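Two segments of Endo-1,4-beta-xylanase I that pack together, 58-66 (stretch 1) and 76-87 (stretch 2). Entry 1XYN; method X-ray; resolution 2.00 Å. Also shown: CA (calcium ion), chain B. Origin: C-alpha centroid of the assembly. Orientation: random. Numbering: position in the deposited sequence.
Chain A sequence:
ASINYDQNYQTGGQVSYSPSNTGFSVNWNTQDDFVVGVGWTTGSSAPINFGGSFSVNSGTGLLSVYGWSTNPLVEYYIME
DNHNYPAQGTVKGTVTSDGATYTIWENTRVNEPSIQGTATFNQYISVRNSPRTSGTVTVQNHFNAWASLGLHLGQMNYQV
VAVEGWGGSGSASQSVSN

Stretch 1, residues 58-66: SGTGLLSVY
Stretch 2, residues 76-87: YYIMEDNHNYPA

Residues 60-66 form a strand that pairs antiparallel with stretch 2, which turns a corner at Glu-80: the axis of strand 60-66 runs at 169° to that of 81-83 and at 130° to that of 76-79. Gly-61 pairs with His-83, Leu-62 with Asn-82 and Leu-63 with Asp-81; a bulge then shifts the register by one, so that Ser-64 faces Met-79, Val-65 Ile-78 and Tyr-66 Tyr-77.

The hydrogen-bonded pairs satisfy both backbone groups. Gly-61 N donates to His-83 O (3.0 Å) and His-83 N to Gly-61 O (2.8 Å); Val-65 N donates to Ile-78 O (3.1 Å) and Ile-78 N to Val-65 O (2.9 Å). At the bulge, Leu-63 N reaches Asp-81 O (2.9 Å), while Leu-63 O accepts from two successive amides, Glu-80 N (2.9 Å) and Asp-81 N (3.2 Å). One carbonyl thus serves the extra residue. Several carbonyls also receive CA-H contacts, the shortest from Asn-82 CA to Gly-61 O (3.2 Å).

Beyond the ladder, side chains take over. Gly-59 (phi/psi 74/-166) presents its O to Asn-84 ND2 at 2.7 Å, and Thr-60 OG1 (chi1 m) donates to Asn-84 O at 2.7 Å. Asn-84 (48/47, chi1 m) therefore both gives and accepts.

Leu-62, Ser-64 and Tyr-66 share a face with Tyr-77, Met-79 and Asn-82. Tyr-66 (chi1 t) directs its edge at the face of Tyr-77 (chi1 m), centroids 4.9 Å apart and planes at 69°; Tyr-77 OH is satisfied elsewhere in the structure. Leu-62, its chi1 off-well at -31°, places CD2 3.6 Å from Tyr-85 CB and CD1 4.3 Å from Met-79 CE. On the other face, Val-65 CB lies 4.1 Å from Ile-78 CB, and Asp-81 (t) and His-83 (m) bind calcium through OD2 (2.6 Å) and NE2 (2.7 Å), respectively.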

# COMPACT_ATOMS: atom_id res chain seq x y z
N SER A 58 14.05 -12.20 -12.09
CA SER A 58 12.73 -11.93 -12.66
C SER A 58 12.01 -10.92 -11.78
O SER A 58 12.43 -10.67 -10.66
CB SER A 58 11.91 -13.23 -12.69
OG SER A 58 11.59 -13.67 -11.38
N GLY A 59 10.91 -10.36 -12.29
CA GLY A 59 10.15 -9.39 -11.52
C GLY A 59 10.78 -8.01 -11.40
O GLY A 59 11.73 -7.70 -12.12
N THR A 60 10.27 -7.19 -10.49
CA THR A 60 10.78 -5.84 -10.26
C THR A 60 11.87 -5.81 -9.18
O THR A 60 11.69 -6.39 -8.11
CB THR A 60 9.65 -4.89 -9.79
OG1 THR A 60 8.57 -4.94 -10.72
CG2 THR A 60 10.16 -3.45 -9.67
N GLY A 61 12.95 -5.09 -9.46
CA GLY A 61 14.05 -4.97 -8.51
C GLY A 61 14.68 -3.59 -8.60
O GLY A 61 15.00 -3.12 -9.69
N LEU A 62 14.87 -2.94 -7.45
CA LEU A 62 15.45 -1.60 -7.39
C LEU A 62 16.57 -1.47 -6.36
O LEU A 62 16.43 -1.94 -5.23
CB LEU A 62 14.37 -0.57 -7.02
CG LEU A 62 12.90 -0.76 -7.42
CD1 LEU A 62 12.04 0.33 -6.79
CD2 LEU A 62 12.75 -0.76 -8.92
N LEU A 63 17.69 -0.87 -6.76
CA LEU A 63 18.80 -0.62 -5.84
C LEU A 63 18.87 0.91 -5.73
O LEU A 63 19.15 1.60 -6.71
CB LEU A 63 20.12 -1.18 -6.39
CG LEU A 63 21.37 -0.95 -5.51
CD1 LEU A 63 21.19 -1.58 -4.13
CD2 LEU A 63 22.60 -1.50 -6.21
N SER A 64 18.62 1.45 -4.54
CA SER A 64 18.62 2.89 -4.40
C SER A 64 18.80 3.44 -3.00
O SER A 64 18.60 2.74 -2.01
CB SER A 64 17.29 3.44 -4.92
OG SER A 64 16.20 3.01 -4.13
N VAL A 65 19.20 4.71 -2.93
CA VAL A 65 19.30 5.38 -1.65
C VAL A 65 17.83 5.69 -1.45
O VAL A 65 17.16 6.16 -2.37
CB VAL A 65 20.14 6.69 -1.74
CG1 VAL A 65 20.02 7.48 -0.43
CG2 VAL A 65 21.62 6.37 -2.04
N TYR A 66 17.29 5.30 -0.30
CA TYR A 66 15.88 5.48 0.03
C TYR A 66 15.74 6.21 1.36
O TYR A 66 16.56 6.01 2.27
CB TYR A 66 15.21 4.09 0.09
CG TYR A 66 13.80 4.07 0.65
CD1 TYR A 66 12.71 4.43 -0.13
CD2 TYR A 66 13.56 3.65 1.96
CE1 TYR A 66 11.42 4.38 0.38
CE2 TYR A 66 12.29 3.59 2.47
CZ TYR A 66 11.21 3.96 1.68
OH TYR A 66 9.93 3.89 2.19
N TYR A 76 11.51 9.51 -0.65
CA TYR A 76 12.34 9.73 -1.80
C TYR A 76 13.22 8.55 -2.17
O TYR A 76 13.54 7.71 -1.34
CB TYR A 76 13.16 11.02 -1.62
CG TYR A 76 14.18 11.00 -0.51
CD1 TYR A 76 15.44 10.43 -0.71
CD2 TYR A 76 13.90 11.56 0.75
CE1 TYR A 76 16.39 10.41 0.31
CE2 TYR A 76 14.85 11.54 1.78
CZ TYR A 76 16.10 10.95 1.54
OH TYR A 76 17.06 10.90 2.52
N TYR A 77 13.58 8.49 -3.45
CA TYR A 77 14.43 7.43 -3.98
C TYR A 77 15.44 8.06 -4.91
O TYR A 77 15.15 9.04 -5.58
CB TYR A 77 13.65 6.43 -4.84
CG TYR A 77 12.59 5.58 -4.17
CD1 TYR A 77 11.45 6.16 -3.62
CD2 TYR A 77 12.69 4.18 -4.15
CE1 TYR A 77 10.44 5.39 -3.09
CE2 TYR A 77 11.68 3.40 -3.61
CZ TYR A 77 10.55 4.01 -3.09
OH TYR A 77 9.52 3.28 -2.56
N ILE A 78 16.62 7.45 -4.96
CA ILE A 78 17.68 7.87 -5.85
C ILE A 78 18.14 6.52 -6.36
O ILE A 78 19.03 5.88 -5.79
CB ILE A 78 18.83 8.61 -5.13
CG1 ILE A 78 18.32 9.94 -4.57
CG2 ILE A 78 19.98 8.87 -6.11
CD1 ILE A 78 19.26 10.62 -3.60
N MET A 79 17.42 6.03 -7.37
CA MET A 79 17.69 4.74 -7.98
C MET A 79 18.95 4.70 -8.80
O MET A 79 19.11 5.46 -9.74
CB MET A 79 16.50 4.32 -8.85
CG MET A 79 15.31 3.85 -8.07
SD MET A 79 13.88 3.61 -9.11
CE MET A 79 12.64 4.40 -8.09
N GLU A 80 19.86 3.81 -8.41
CA GLU A 80 21.12 3.63 -9.10
C GLU A 80 20.98 2.48 -10.07
O GLU A 80 21.75 2.34 -11.02
CB GLU A 80 22.24 3.35 -8.10
CG GLU A 80 22.45 4.48 -7.10
CD GLU A 80 22.90 5.76 -7.77
OE1 GLU A 80 23.96 5.74 -8.42
OE2 GLU A 80 22.20 6.79 -7.64
N ASP A 81 19.92 1.71 -9.84
CA ASP A 81 19.63 0.56 -10.66
C ASP A 81 18.18 0.17 -10.47
O ASP A 81 17.60 0.37 -9.40
CB ASP A 81 20.53 -0.58 -10.23
CG ASP A 81 20.51 -1.73 -11.17
OD1 ASP A 81 20.09 -1.58 -12.34
OD2 ASP A 81 20.95 -2.79 -10.71
N ASN A 82 17.58 -0.36 -11.53
CA ASN A 82 16.19 -0.79 -11.51
C ASN A 82 15.87 -1.69 -12.70
O ASN A 82 16.46 -1.54 -13.79
CB ASN A 82 15.23 0.42 -11.49
CG ASN A 82 15.18 1.18 -12.82
OD1 ASN A 82 14.17 1.15 -13.53
ND2 ASN A 82 16.27 1.89 -13.14
N HIS A 83 15.00 -2.67 -12.46
CA HIS A 83 14.57 -3.63 -13.48
C HIS A 83 13.09 -3.80 -13.37
O HIS A 83 12.57 -3.99 -12.27
CB HIS A 83 15.16 -4.99 -13.22
CG HIS A 83 16.64 -4.97 -13.10
ND1 HIS A 83 17.47 -5.43 -14.10
CD2 HIS A 83 17.44 -4.52 -12.11
CE1 HIS A 83 18.72 -5.27 -13.72
NE2 HIS A 83 18.73 -4.71 -12.52
N ASN A 84 12.42 -3.77 -14.53
CA ASN A 84 10.98 -3.95 -14.62
C ASN A 84 10.27 -3.07 -13.61
O ASN A 84 9.40 -3.52 -12.87
CB ASN A 84 10.61 -5.42 -14.39
CG ASN A 84 11.39 -6.37 -15.31
OD1 ASN A 84 11.15 -6.43 -16.51
ND2 ASN A 84 12.35 -7.10 -14.73
N TYR A 85 10.68 -1.81 -13.55
CA TYR A 85 10.10 -0.85 -12.63
C TYR A 85 9.05 0.01 -13.33
O TYR A 85 9.39 0.83 -14.18
CB TYR A 85 11.19 0.03 -12.03
CG TYR A 85 10.64 1.18 -11.23
CD1 TYR A 85 9.75 0.96 -10.18
CD2 TYR A 85 10.97 2.51 -11.55
CE1 TYR A 85 9.19 2.02 -9.47
CE2 TYR A 85 10.41 3.57 -10.86
CZ TYR A 85 9.52 3.32 -9.82
OH TYR A 85 8.96 4.37 -9.12
N PRO A 86 7.76 -0.16 -12.97
CA PRO A 86 6.63 0.59 -13.54
C PRO A 86 6.75 2.07 -13.22
O PRO A 86 6.19 2.54 -12.23
CB PRO A 86 5.42 -0.02 -12.82
CG PRO A 86 5.88 -1.40 -12.47
CD PRO A 86 7.28 -1.15 -11.99
N ALA A 87 7.49 2.80 -14.06
CA ALA A 87 7.71 4.23 -13.89
C ALA A 87 6.40 4.98 -13.67
O ALA A 87 5.68 5.30 -14.61
CB ALA A 87 8.45 4.79 -15.09
CA CA B . 21.34 -4.14 -12.95